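Local coordinates for ofchtiv-g5 (Ostrinia furnacalis, PDB 6JM8), which probably hydrolyses chitin, the beta-1,4-linked polymer of N-acetylglucosamine, as a group IV insect chitinase of glycoside hydrolase family 18, at residues K4-Y9 against I342-I347; H35-F40 against L79-G84; G120-W125 against T162-A167; I188-Y193 against E241-G246. All blocks are in the same frame, centred on the assembly; numbering follows the deposited sequence.

Contact 1: K4-Y9 against I342-I347; sequences KIVVCY and IMLWSI. With NAG (2-acetamido-2-deoxy-beta-D-glucopyranose), chain B; NAG (2-acetamido-2-deoxy-beta-D-glucopyranose), chain C.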
# COMPACT_ATOMS: atom_id res chain seq x y z
N LYS A 4 2.63 0.64 -18.78
CA LYS A 4 2.21 1.12 -17.47
C LYS A 4 1.27 0.11 -16.82
O LYS A 4 0.40 -0.47 -17.48
CB LYS A 4 1.53 2.48 -17.59
CG LYS A 4 2.40 3.54 -18.24
CD LYS A 4 3.60 3.86 -17.37
CE LYS A 4 4.89 3.42 -18.03
NZ LYS A 4 5.97 4.44 -17.88
N ILE A 5 1.43 -0.08 -15.51
CA ILE A 5 0.65 -1.07 -14.78
C ILE A 5 -0.07 -0.40 -13.62
O ILE A 5 0.37 0.64 -13.10
CB ILE A 5 1.52 -2.24 -14.29
CG1 ILE A 5 2.63 -1.73 -13.36
CG2 ILE A 5 2.10 -2.99 -15.47
CD1 ILE A 5 3.37 -2.85 -12.66
N VAL A 6 -1.19 -0.99 -13.23
CA VAL A 6 -1.99 -0.55 -12.09
C VAL A 6 -2.10 -1.74 -11.15
O VAL A 6 -2.73 -2.75 -11.49
CB VAL A 6 -3.37 -0.05 -12.52
CG1 VAL A 6 -4.14 0.48 -11.32
CG2 VAL A 6 -3.24 1.03 -13.58
N VAL A 7 -1.48 -1.64 -9.98
CA VAL A 7 -1.38 -2.73 -9.03
C VAL A 7 -2.40 -2.49 -7.92
O VAL A 7 -2.22 -1.60 -7.08
CB VAL A 7 0.04 -2.86 -8.46
CG1 VAL A 7 0.12 -4.03 -7.49
CG2 VAL A 7 1.05 -3.01 -9.58
N CYS A 8 -3.48 -3.27 -7.92
CA CYS A 8 -4.60 -3.07 -7.00
C CYS A 8 -4.49 -4.04 -5.83
O CYS A 8 -4.72 -5.25 -6.00
CB CYS A 8 -5.94 -3.25 -7.71
SG CYS A 8 -6.30 -2.07 -9.03
N TYR A 9 -4.18 -3.53 -4.65
CA TYR A 9 -4.23 -4.34 -3.44
C TYR A 9 -5.66 -4.46 -2.95
O TYR A 9 -6.40 -3.47 -2.89
CB TYR A 9 -3.35 -3.74 -2.34
CG TYR A 9 -1.89 -4.10 -2.45
CD1 TYR A 9 -1.04 -3.37 -3.26
CD2 TYR A 9 -1.36 -5.18 -1.75
CE1 TYR A 9 0.29 -3.70 -3.37
CE2 TYR A 9 -0.03 -5.52 -1.85
CZ TYR A 9 0.79 -4.77 -2.67
OH TYR A 9 2.12 -5.08 -2.79
N ILE A 342 1.39 2.51 -10.98
CA ILE A 342 0.82 2.93 -9.70
C ILE A 342 0.37 1.69 -8.94
O ILE A 342 -0.23 0.78 -9.51
CB ILE A 342 -0.35 3.91 -9.90
CG1 ILE A 342 0.11 5.17 -10.63
CG2 ILE A 342 -1.00 4.25 -8.57
CD1 ILE A 342 0.96 6.09 -9.77
N MET A 343 0.68 1.67 -7.65
CA MET A 343 0.16 0.68 -6.71
C MET A 343 -0.74 1.40 -5.71
O MET A 343 -0.38 2.47 -5.22
CB MET A 343 1.30 -0.05 -6.00
CG MET A 343 1.02 -0.46 -4.57
SD MET A 343 2.51 -1.02 -3.72
CE MET A 343 2.88 0.40 -2.70
N LEU A 344 -1.90 0.83 -5.44
CA LEU A 344 -2.88 1.48 -4.59
C LEU A 344 -3.23 0.60 -3.40
O LEU A 344 -3.43 -0.61 -3.55
CB LEU A 344 -4.16 1.81 -5.37
CG LEU A 344 -4.89 0.64 -6.01
CD1 LEU A 344 -6.16 0.32 -5.23
CD2 LEU A 344 -5.20 0.96 -7.46
N TRP A 345 -3.28 1.22 -2.23
CA TRP A 345 -3.80 0.58 -1.03
C TRP A 345 -4.99 1.40 -0.54
O TRP A 345 -4.81 2.54 -0.10
CB TRP A 345 -2.74 0.46 0.05
CG TRP A 345 -3.27 -0.27 1.21
CD1 TRP A 345 -4.04 0.24 2.21
CD2 TRP A 345 -3.13 -1.67 1.47
NE1 TRP A 345 -4.37 -0.76 3.09
CE2 TRP A 345 -3.83 -1.94 2.66
CE3 TRP A 345 -2.47 -2.71 0.82
CZ2 TRP A 345 -3.89 -3.21 3.22
CZ3 TRP A 345 -2.54 -3.98 1.38
CH2 TRP A 345 -3.24 -4.21 2.56
N SER A 346 -6.19 0.83 -0.61
CA SER A 346 -6.46 -0.45 -1.25
C SER A 346 -7.80 -0.31 -1.96
O SER A 346 -8.52 0.66 -1.71
CB SER A 346 -6.49 -1.60 -0.24
OG SER A 346 -7.43 -1.35 0.79
N ILE A 347 -8.15 -1.26 -2.83
CA ILE A 347 -9.27 -1.04 -3.74
C ILE A 347 -10.59 -0.91 -2.99
O ILE A 347 -11.50 -0.20 -3.44
CB ILE A 347 -9.32 -2.16 -4.80
CG1 ILE A 347 -10.32 -1.80 -5.91
CG2 ILE A 347 -9.69 -3.51 -4.17
CD1 ILE A 347 -10.24 -2.70 -7.13
C1 NAG B . 1.24 -1.11 4.75
C2 NAG B . 0.77 -2.56 4.41
C3 NAG B . -0.56 -2.91 5.11
C4 NAG B . -1.29 -1.66 5.59
C5 NAG B . -1.18 -0.56 4.55
C6 NAG B . -1.98 0.64 4.98
C7 NAG B . 1.57 -3.44 2.26
C8 NAG B . 1.29 -3.58 0.80
N2 NAG B . 0.66 -2.78 2.98
O3 NAG B . -0.36 -3.80 6.20
O4 NAG B . -2.68 -1.95 5.70
O5 NAG B . 0.18 -0.13 4.41
O6 NAG B . -1.24 1.41 5.91
O7 NAG B . 2.60 -3.89 2.77
C1 NAG C . -3.03 -2.51 6.95
C2 NAG C . -4.48 -2.10 7.21
C3 NAG C . -5.03 -2.79 8.47
C4 NAG C . -4.76 -4.29 8.40
C5 NAG C . -3.27 -4.50 8.18
C6 NAG C . -2.88 -5.95 8.11
C7 NAG C . -5.30 0.12 6.55
C8 NAG C . -6.12 -0.59 5.51
N2 NAG C . -4.55 -0.65 7.34
O3 NAG C . -6.42 -2.53 8.62
O4 NAG C . -5.16 -5.01 9.55
O5 NAG C . -2.92 -3.92 6.93
O6 NAG C . -1.47 -6.04 8.05
O7 NAG C . -5.34 1.34 6.68
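The parallel pairing of Val6, Val7 and Cys8 with Ile342, Met343 and Leu344 closes the TIM barrel of this family 18 hydrolase, joining its first strand to its last. Backbone bonds alternate between the strands and run beyond the paired residues, where Ile347 N meets Tyr9 O at 2.8 Å. Cys8 and Leu344 face the outside of the barrel, with SG 3.6 Å from Leu344 CD2, and that sulfur is tied by a disulfide to Cys33. On the inner face Met343 bends at its last torsion, bringing SD to 3.5 Å from Tyr9 CE1 in an oblique Met-aromatic contact. Tyr9 and Trp345 also meet obliquely, their planes at 46°, and Tyr9 CB lies 3.4 Å from Trp345 CE3. With CG anti to the backbone N (chi1 -176°), the indole reaches forward into the glycan pocket, where C5 of NAG chain B sits over one face, 3.5 Å from Trp345 CE2. Ser346 CB, following a cis peptide, lies over the opposite face. C8 of the same sugar rests above the Tyr9 ring, 3.5 Å from Tyr9 CE2. With an alanine here instead of Trp345, the sugar would probably lose the flat support under C5 and C6, and a gap would open beside Tyr9 CB. An aromatic platform at the end of the last barrel strand, followed by a cis peptide, is characteristic of the family 18 chitinase active site.

Contact 2: H35-F40 against L79-G84; sequences HLVYAF and LVAVGG. With NAG (2-acetamido-2-deoxy-beta-D-glucopyranose), chain B.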
# COMPACT_ATOMS: atom_id res chain seq x y z
N HIS A 35 -2.78 -5.68 -12.40
CA HIS A 35 -2.33 -6.63 -11.40
C HIS A 35 -3.22 -6.50 -10.17
O HIS A 35 -3.37 -5.40 -9.63
CB HIS A 35 -0.87 -6.39 -11.02
CG HIS A 35 0.10 -6.57 -12.15
ND1 HIS A 35 0.03 -5.84 -13.31
CD2 HIS A 35 1.17 -7.39 -12.28
CE1 HIS A 35 1.00 -6.21 -14.12
NE2 HIS A 35 1.71 -7.14 -13.52
N LEU A 36 -3.81 -7.61 -9.73
CA LEU A 36 -4.62 -7.64 -8.52
C LEU A 36 -3.92 -8.50 -7.48
O LEU A 36 -3.46 -9.60 -7.80
CB LEU A 36 -6.03 -8.16 -8.81
CG LEU A 36 -7.09 -7.10 -9.08
CD1 LEU A 36 -8.26 -7.69 -9.84
CD2 LEU A 36 -7.56 -6.46 -7.78
N VAL A 37 -3.85 -8.00 -6.25
CA VAL A 37 -3.03 -8.60 -5.20
C VAL A 37 -3.94 -8.99 -4.04
O VAL A 37 -4.63 -8.13 -3.47
CB VAL A 37 -1.91 -7.65 -4.75
CG1 VAL A 37 -1.01 -8.35 -3.76
CG2 VAL A 37 -1.11 -7.18 -5.94
N TYR A 38 -3.91 -10.27 -3.68
CA TYR A 38 -4.71 -10.81 -2.58
C TYR A 38 -3.92 -10.66 -1.28
O TYR A 38 -2.92 -11.35 -1.07
CB TYR A 38 -5.03 -12.28 -2.87
CG TYR A 38 -6.08 -12.93 -2.00
CD1 TYR A 38 -5.81 -13.28 -0.68
CD2 TYR A 38 -7.34 -13.23 -2.50
CE1 TYR A 38 -6.77 -13.88 0.11
CE2 TYR A 38 -8.30 -13.84 -1.72
CZ TYR A 38 -8.01 -14.16 -0.41
OH TYR A 38 -8.97 -14.76 0.37
N ALA A 39 -4.38 -9.77 -0.41
CA ALA A 39 -3.73 -9.51 0.87
C ALA A 39 -4.62 -10.01 2.00
O ALA A 39 -5.82 -9.73 2.01
CB ALA A 39 -3.46 -8.01 1.05
N PHE A 40 -4.05 -10.77 2.95
CA PHE A 40 -2.68 -11.27 2.95
C PHE A 40 -2.68 -12.77 3.26
O PHE A 40 -3.63 -13.27 3.87
CB PHE A 40 -1.81 -10.59 4.02
CG PHE A 40 -1.46 -9.16 3.74
CD1 PHE A 40 -0.49 -8.82 2.81
CD2 PHE A 40 -2.06 -8.15 4.48
CE1 PHE A 40 -0.16 -7.50 2.60
CE2 PHE A 40 -1.73 -6.83 4.27
CZ PHE A 40 -0.78 -6.51 3.33
N LEU A 79 -1.87 -11.75 -8.05
CA LEU A 79 -0.81 -12.16 -7.14
C LEU A 79 -1.38 -12.35 -5.74
O LEU A 79 -2.44 -11.83 -5.40
CB LEU A 79 0.33 -11.13 -7.11
CG LEU A 79 1.14 -10.84 -8.37
CD1 LEU A 79 0.36 -9.98 -9.36
CD2 LEU A 79 2.46 -10.17 -8.02
N VAL A 80 -0.65 -13.13 -4.94
CA VAL A 80 -0.93 -13.27 -3.52
C VAL A 80 0.19 -12.57 -2.76
O VAL A 80 1.36 -12.65 -3.14
CB VAL A 80 -1.08 -14.74 -3.10
CG1 VAL A 80 0.24 -15.49 -3.19
CG2 VAL A 80 -1.67 -14.84 -1.70
N ALA A 81 -0.18 -11.86 -1.70
CA ALA A 81 0.77 -11.08 -0.91
C ALA A 81 0.97 -11.75 0.44
O ALA A 81 -0.01 -12.04 1.14
CB ALA A 81 0.29 -9.64 -0.73
N VAL A 82 2.23 -11.99 0.80
CA VAL A 82 2.58 -12.59 2.08
C VAL A 82 3.17 -11.50 2.97
O VAL A 82 4.00 -10.69 2.52
CB VAL A 82 3.57 -13.76 1.91
CG1 VAL A 82 4.84 -13.31 1.20
CG2 VAL A 82 3.88 -14.39 3.26
N GLY A 83 2.72 -11.45 4.22
CA GLY A 83 3.23 -10.47 5.15
C GLY A 83 2.24 -9.39 5.50
O GLY A 83 1.09 -9.67 5.87
N GLY A 84 2.67 -8.14 5.39
CA GLY A 84 1.86 -7.03 5.83
C GLY A 84 2.16 -6.64 7.26
O GLY A 84 2.97 -7.26 7.96
C1 NAG B . 1.24 -1.11 4.75
C2 NAG B . 0.77 -2.56 4.41
C3 NAG B . -0.56 -2.91 5.11
C4 NAG B . -1.29 -1.66 5.59
C5 NAG B . -1.18 -0.56 4.55
C6 NAG B . -1.98 0.64 4.98
C7 NAG B . 1.57 -3.44 2.26
C8 NAG B . 1.29 -3.58 0.80
N2 NAG B . 0.66 -2.78 2.98
O3 NAG B . -0.36 -3.80 6.20
O4 NAG B . -2.68 -1.95 5.70
O5 NAG B . 0.18 -0.13 4.41
O6 NAG B . -1.24 1.41 5.91
O7 NAG B . 2.60 -3.89 2.77
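Phe40 lies across the end of the neighbouring strand with its ring held between the Gly83-Gly84 backbone and the methyl of Ala39. Gly84 CA sits over one face, 3.8 Å from the ring centroid and 18° off the normal, a CH-pi contact, while Gly83 O lies on the same face nearer the rim, 3.4 Å from Phe40 CG. The Ala39 methyl is over the centre of the opposite face, brought there across the cis peptide between the two residues. Ala81 O is at the ring's edge, and Ala81 CB comes to 3.7 Å of Phe40 CD1. The ring reaches this slot because CG stands anti to its carbonyl carbon (chi1 -71°). A CB on Gly84 would clash with Phe40 CE2 at 2.6 Å, and its backbone angles also disfavour one. These residues crown two adjacent parallel strands of the TIM barrel, 35-43 and 77-83, at the end that forms the glycan pocket; O3 of NAG chain B is 3.8 Å from Phe40 CE2. A serine in place of Phe40 would probably leave Gly84 CA without its aromatic partner and open a gap beside Ala81 CB. Deeper in the barrel, Val37 sends CG1 alongside Ala81 CB at 3.5 Å, CG1 being anti to the backbone N (chi1 -175°). Tyr38 turns the other way, out of the barrel, and its hydroxyl is hydrogen-bonded to Asp57 and Asn62. At the far end the edge of the His35 ring meets a Leu79 methyl, CD2 to CD1 at 4.0 Å.

Contact 3: G120-W125 against T162-A167; sequences GLDVDW and TVAVSA. With NAG (2-acetamido-2-deoxy-beta-D-glucopyranose), chain B.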
# COMPACT_ATOMS: atom_id res chain seq x y z
N GLY A 120 1.69 -15.07 -9.21
CA GLY A 120 2.92 -14.68 -8.58
C GLY A 120 2.74 -14.34 -7.11
O GLY A 120 1.65 -14.47 -6.55
N LEU A 121 3.84 -13.90 -6.52
CA LEU A 121 3.93 -13.63 -5.09
C LEU A 121 4.43 -12.21 -4.86
O LEU A 121 5.42 -11.78 -5.47
CB LEU A 121 4.87 -14.62 -4.40
CG LEU A 121 5.10 -14.45 -2.90
CD1 LEU A 121 3.83 -14.78 -2.13
CD2 LEU A 121 6.26 -15.33 -2.43
N ASP A 122 3.73 -11.48 -3.99
CA ASP A 122 4.16 -10.16 -3.54
C ASP A 122 4.65 -10.30 -2.10
O ASP A 122 3.88 -10.67 -1.21
CB ASP A 122 3.01 -9.17 -3.63
CG ASP A 122 3.42 -7.75 -3.28
OD1 ASP A 122 4.30 -7.19 -3.97
OD2 ASP A 122 2.85 -7.20 -2.32
N VAL A 123 5.94 -10.04 -1.88
CA VAL A 123 6.55 -10.20 -0.57
C VAL A 123 6.45 -8.87 0.17
O VAL A 123 7.08 -7.89 -0.23
CB VAL A 123 8.01 -10.67 -0.67
CG1 VAL A 123 8.61 -10.80 0.71
CG2 VAL A 123 8.09 -11.98 -1.43
N ASP A 124 5.66 -8.84 1.24
CA ASP A 124 5.46 -7.60 1.98
C ASP A 124 5.94 -7.77 3.42
O ASP A 124 5.17 -7.64 4.37
CB ASP A 124 3.98 -7.18 1.97
CG ASP A 124 3.49 -6.91 0.58
OD1 ASP A 124 4.30 -7.00 -0.35
OD2 ASP A 124 2.29 -6.61 0.40
N TRP A 125 7.24 -7.98 3.59
CA TRP A 125 7.86 -8.14 4.87
C TRP A 125 8.09 -6.76 5.42
O TRP A 125 8.85 -6.08 4.88
CB TRP A 125 9.16 -8.91 4.73
CG TRP A 125 10.02 -8.96 5.90
CD1 TRP A 125 9.77 -8.47 7.13
CD2 TRP A 125 11.34 -9.52 5.96
NE1 TRP A 125 10.83 -8.68 7.96
CE2 TRP A 125 11.81 -9.32 7.27
CE3 TRP A 125 12.16 -10.16 5.05
CZ2 TRP A 125 13.05 -9.75 7.68
CZ3 TRP A 125 13.38 -10.56 5.46
CH2 TRP A 125 13.81 -10.36 6.77
N THR A 162 7.28 -9.85 -6.80
CA THR A 162 7.24 -8.42 -6.51
C THR A 162 7.39 -8.21 -5.01
O THR A 162 7.22 -9.14 -4.21
CB THR A 162 5.94 -7.78 -7.01
OG1 THR A 162 4.85 -8.18 -6.17
CG2 THR A 162 5.65 -8.21 -8.44
N VAL A 163 7.71 -6.98 -4.62
CA VAL A 163 7.86 -6.62 -3.22
C VAL A 163 7.18 -5.28 -2.97
O VAL A 163 7.04 -4.45 -3.87
CB VAL A 163 9.35 -6.54 -2.78
CG1 VAL A 163 10.04 -7.88 -2.97
CG2 VAL A 163 10.08 -5.44 -3.55
N ALA A 164 6.73 -5.10 -1.73
CA ALA A 164 6.30 -3.81 -1.22
C ALA A 164 7.28 -3.37 -0.15
O ALA A 164 7.62 -4.15 0.74
CB ALA A 164 4.88 -3.88 -0.65
N VAL A 165 7.75 -2.12 -0.24
CA VAL A 165 8.88 -1.65 0.55
C VAL A 165 8.57 -0.28 1.13
O VAL A 165 7.75 0.48 0.61
CB VAL A 165 10.17 -1.58 -0.29
CG1 VAL A 165 10.55 -2.96 -0.81
CG2 VAL A 165 10.00 -0.60 -1.44
N SER A 166 9.25 0.04 2.24
CA SER A 166 9.15 1.36 2.83
C SER A 166 9.71 2.41 1.86
O SER A 166 10.55 2.12 1.01
CB SER A 166 9.89 1.42 4.17
OG SER A 166 11.28 1.17 4.01
N ALA A 167 9.22 3.64 2.01
CA ALA A 167 9.39 4.67 0.99
C ALA A 167 10.59 5.57 1.24
O ALA A 167 11.50 5.64 0.40
CB ALA A 167 8.11 5.51 0.89
C1 NAG B . 1.24 -1.11 4.75
C2 NAG B . 0.77 -2.56 4.41
C3 NAG B . -0.56 -2.91 5.11
C4 NAG B . -1.29 -1.66 5.59
C5 NAG B . -1.18 -0.56 4.55
C6 NAG B . -1.98 0.64 4.98
C7 NAG B . 1.57 -3.44 2.26
C8 NAG B . 1.29 -3.58 0.80
N2 NAG B . 0.66 -2.78 2.98
O3 NAG B . -0.36 -3.80 6.20
O4 NAG B . -2.68 -1.95 5.70
O5 NAG B . 0.18 -0.13 4.41
O6 NAG B . -1.24 1.41 5.91
O7 NAG B . 2.60 -3.89 2.77
O HOH W 1 3.99 -4.41 -4.93
O HOH W 2 8.97 -7.13 1.49
O HOH W 3 9.68 -4.68 2.75
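Asp122 and Val123 run parallel to Thr162 and Val163, the strand axes 19° apart, with the first backbone bond, Thr162 N to Leu121 O, in the carbonyl plane. Further along the pairing the geometry is less regular: Ala164 N approaches Val123 O from above the carbonyl plane, at 3.2 Å. The side chains of Asp122 and Thr162 point into the barrel and cross at about a right angle. Here Thr162 OG1 donates to Asp122 OD1; the modelled distance between these atoms, 2.5 Å, is very short and its exact value should be taken with caution. The carboxylate reaches the hydroxyl with CG anti to the backbone N (chi1 -175°). A water also donates to Asp122 OD1, at 3.0 Å, and bridges to Val163 O. OD1 of this buried carboxylate thus has two donors. On the outward face Val123 CB rests against Val163 CG1 at 4.1 Å, and Leu147 of helix 138-154 packs on Val163. Asp124 takes a different turn, its CG anti to the carbonyl carbon (chi1 -62°), which directs the carboxylate toward Ala164 and the sugar. Asp124 OD1 is 3.2 Å from Ala164 CB. Asp124 OD2 is 3.2 Å from the acetamido methyl C8 of NAG chain B. A second water accepts from Trp125 N at 2.9 Å as the chain leaves the strand. The two aspartates fit the DxxDxD part of the family 18 signature, carried on the fourth barrel strand at the floor of the sugar site, and a leucine follows Trp125 where the family has its glutamate.

Contact 4: I188-Y193 against E241-G246; sequences IGVMTY and EKLVMG. With NAG (2-acetamido-2-deoxy-beta-D-glucopyranose), chain B; NAG (2-acetamido-2-deoxy-beta-D-glucopyranose), chain D.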
# COMPACT_ATOMS: atom_id res chain seq x y z
N ILE A 188 9.22 -3.13 -7.97
CA ILE A 188 9.26 -2.72 -6.57
C ILE A 188 8.10 -1.77 -6.34
O ILE A 188 8.03 -0.70 -6.97
CB ILE A 188 10.59 -2.06 -6.21
CG1 ILE A 188 11.74 -3.06 -6.34
CG2 ILE A 188 10.55 -1.49 -4.80
CD1 ILE A 188 13.10 -2.47 -6.02
N GLY A 189 7.19 -2.14 -5.45
CA GLY A 189 6.09 -1.26 -5.08
C GLY A 189 6.42 -0.43 -3.86
O GLY A 189 6.39 -0.94 -2.73
N VAL A 190 6.75 0.84 -4.07
CA VAL A 190 7.19 1.71 -2.99
C VAL A 190 5.97 2.28 -2.27
O VAL A 190 5.15 2.96 -2.88
CB VAL A 190 8.10 2.83 -3.52
CG1 VAL A 190 8.71 3.60 -2.37
CG2 VAL A 190 9.18 2.25 -4.42
N MET A 191 5.87 2.00 -0.97
CA MET A 191 4.70 2.39 -0.18
C MET A 191 4.82 3.87 0.19
O MET A 191 5.15 4.24 1.32
CB MET A 191 4.57 1.50 1.05
CG MET A 191 4.19 0.07 0.70
SD MET A 191 4.07 -1.04 2.12
CE MET A 191 5.74 -0.95 2.75
N THR A 192 4.54 4.72 -0.80
CA THR A 192 4.65 6.17 -0.64
C THR A 192 3.37 6.74 -0.03
O THR A 192 2.66 7.55 -0.62
CB THR A 192 4.98 6.82 -1.98
OG1 THR A 192 4.30 6.12 -3.04
CG2 THR A 192 6.47 6.78 -2.25
N TYR A 193 3.10 6.28 1.18
CA TYR A 193 2.02 6.79 2.01
C TYR A 193 2.38 6.47 3.46
O TYR A 193 3.47 5.96 3.74
CB TYR A 193 0.67 6.20 1.60
CG TYR A 193 0.70 4.73 1.26
CD1 TYR A 193 0.86 3.77 2.25
CD2 TYR A 193 0.56 4.29 -0.06
CE1 TYR A 193 0.88 2.42 1.94
CE2 TYR A 193 0.58 2.95 -0.37
CZ TYR A 193 0.74 2.02 0.63
OH TYR A 193 0.77 0.67 0.33
N GLU A 241 11.60 1.57 -14.77
CA GLU A 241 10.72 0.51 -15.26
C GLU A 241 10.45 -0.57 -14.22
O GLU A 241 9.67 -1.49 -14.51
CB GLU A 241 11.30 -0.12 -16.53
CG GLU A 241 12.55 -0.96 -16.30
CD GLU A 241 13.83 -0.19 -16.57
OE1 GLU A 241 13.76 1.06 -16.67
OE2 GLU A 241 14.89 -0.83 -16.69
N LYS A 242 11.07 -0.51 -13.04
CA LYS A 242 10.75 -1.43 -11.96
C LYS A 242 10.21 -0.70 -10.73
O LYS A 242 9.98 -1.34 -9.69
CB LYS A 242 11.97 -2.26 -11.57
CG LYS A 242 12.40 -3.26 -12.63
CD LYS A 242 13.35 -4.28 -12.04
CE LYS A 242 13.65 -5.38 -13.03
NZ LYS A 242 14.42 -6.48 -12.40
N LEU A 243 10.00 0.61 -10.82
CA LEU A 243 9.49 1.40 -9.70
C LEU A 243 8.00 1.64 -9.90
O LEU A 243 7.59 2.32 -10.85
CB LEU A 243 10.25 2.72 -9.58
CG LEU A 243 10.27 3.37 -8.19
CD1 LEU A 243 11.29 4.49 -8.14
CD2 LEU A 243 8.90 3.90 -7.76
N VAL A 244 7.20 1.11 -8.98
CA VAL A 244 5.76 1.35 -8.93
C VAL A 244 5.48 2.20 -7.71
O VAL A 244 5.87 1.85 -6.59
CB VAL A 244 4.98 0.03 -8.89
CG1 VAL A 244 3.50 0.30 -8.76
CG2 VAL A 244 5.26 -0.78 -10.14
N MET A 245 4.81 3.33 -7.92
CA MET A 245 4.60 4.32 -6.87
C MET A 245 3.28 4.05 -6.16
O MET A 245 2.22 3.98 -6.80
CB MET A 245 4.60 5.73 -7.46
CG MET A 245 4.58 6.84 -6.42
SD MET A 245 4.43 8.48 -7.17
CE MET A 245 2.69 8.81 -6.87
N GLY A 246 3.34 3.91 -4.84
CA GLY A 246 2.15 3.67 -4.06
C GLY A 246 1.33 4.94 -3.86
O GLY A 246 1.86 6.04 -3.75
C1 NAG B . 1.24 -1.11 4.75
C2 NAG B . 0.77 -2.56 4.41
C3 NAG B . -0.56 -2.91 5.11
C4 NAG B . -1.29 -1.66 5.59
C5 NAG B . -1.18 -0.56 4.55
C6 NAG B . -1.98 0.64 4.98
C7 NAG B . 1.57 -3.44 2.26
C8 NAG B . 1.29 -3.58 0.80
N2 NAG B . 0.66 -2.78 2.98
O3 NAG B . -0.36 -3.80 6.20
O4 NAG B . -2.68 -1.95 5.70
O5 NAG B . 0.18 -0.13 4.41
O6 NAG B . -1.24 1.41 5.91
O7 NAG B . 2.60 -3.89 2.77
C1 NAG D . 3.06 1.94 8.73
C2 NAG D . 1.63 1.49 8.94
C3 NAG D . 1.35 0.19 8.17
C4 NAG D . 1.80 0.28 6.72
C5 NAG D . 3.23 0.81 6.66
C6 NAG D . 3.75 1.05 5.26
C7 NAG D . 0.24 1.73 10.97
C8 NAG D . 0.14 1.46 12.44
N2 NAG D . 1.36 1.32 10.36
O3 NAG D . -0.05 -0.06 8.19
O4 NAG D . 1.72 -1.03 6.13
O5 NAG D . 3.33 2.06 7.35
O6 NAG D . 5.14 1.35 5.32
O7 NAG D . -0.66 2.30 10.36
O HOH W 4 1.49 8.67 -2.83
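Gly246 O is gripped by two donors, the hydroxyl of Thr192 and a water. Thr192 OG1 donates at 2.5 Å, approaching from the side of the carbonyl with a C=O to donor angle of 118°. The water donates to Gly246 O at 2.8 Å and to Thr192 O as well, stitching together the ends of two parallel TIM-barrel strands, 187-191 and 243-256. Below this point the strands pair regularly, beginning with Ile188 N on Lys242 O at 2.6 Å, whereas the last backbone bond, Gly246 N to Val190 O, is bent to 136° at its hydrogen. Inverse gamma turns centred on Met191 and Thr192 then carry segment 188-193 away from strand geometry. Thr192 OG1 lies between its backbone N and carbonyl carbon (chi1 36°), which turns the hydroxyl toward the glycine. Gly246 packs closely here: a CB on it would fall 2.6 Å from Val190 O. On the outer face, Val190 and Leu243 present methyls to each other, CG2 to CD2 at 3.7 Å, with Trp233 and Leu234 of helix 226-236 covering them. The Tyr193 ring stands edge-on to the main chain of Gly246, and Met191 C lies over the centre of one face. From another part of that ring's edge Tyr193 CE1 looks to the sugar, 3.6 Å from O5 of NAG chain B. Met191 extends into the same pocket, placing its SD 3.3 Å from O7 of the acetamido group of NAG chain B.

In the fold
The four contacts ring the TIM barrel, each pairing adjacent parallel strands. Contact 1 joins the first and last strands, and contacts 2, 3 and 4 follow in series within the chain between them. Backbone bonds between strands 5-11 and 35-43, 77-83 and 120-124, 160-166 and 187-191, and 243-256 and 341-345 complete the circuit. Centres of successive contacts are about 9 to 11 Å apart; those of contacts 2 and 4, across the barrel, about 15 Å. Between contacts 1 and 2 the rings of Trp345 and Phe40 meet. All four reach NAG chain B, so residues distant in sequence build one sugar site at the strands' C-terminal ends.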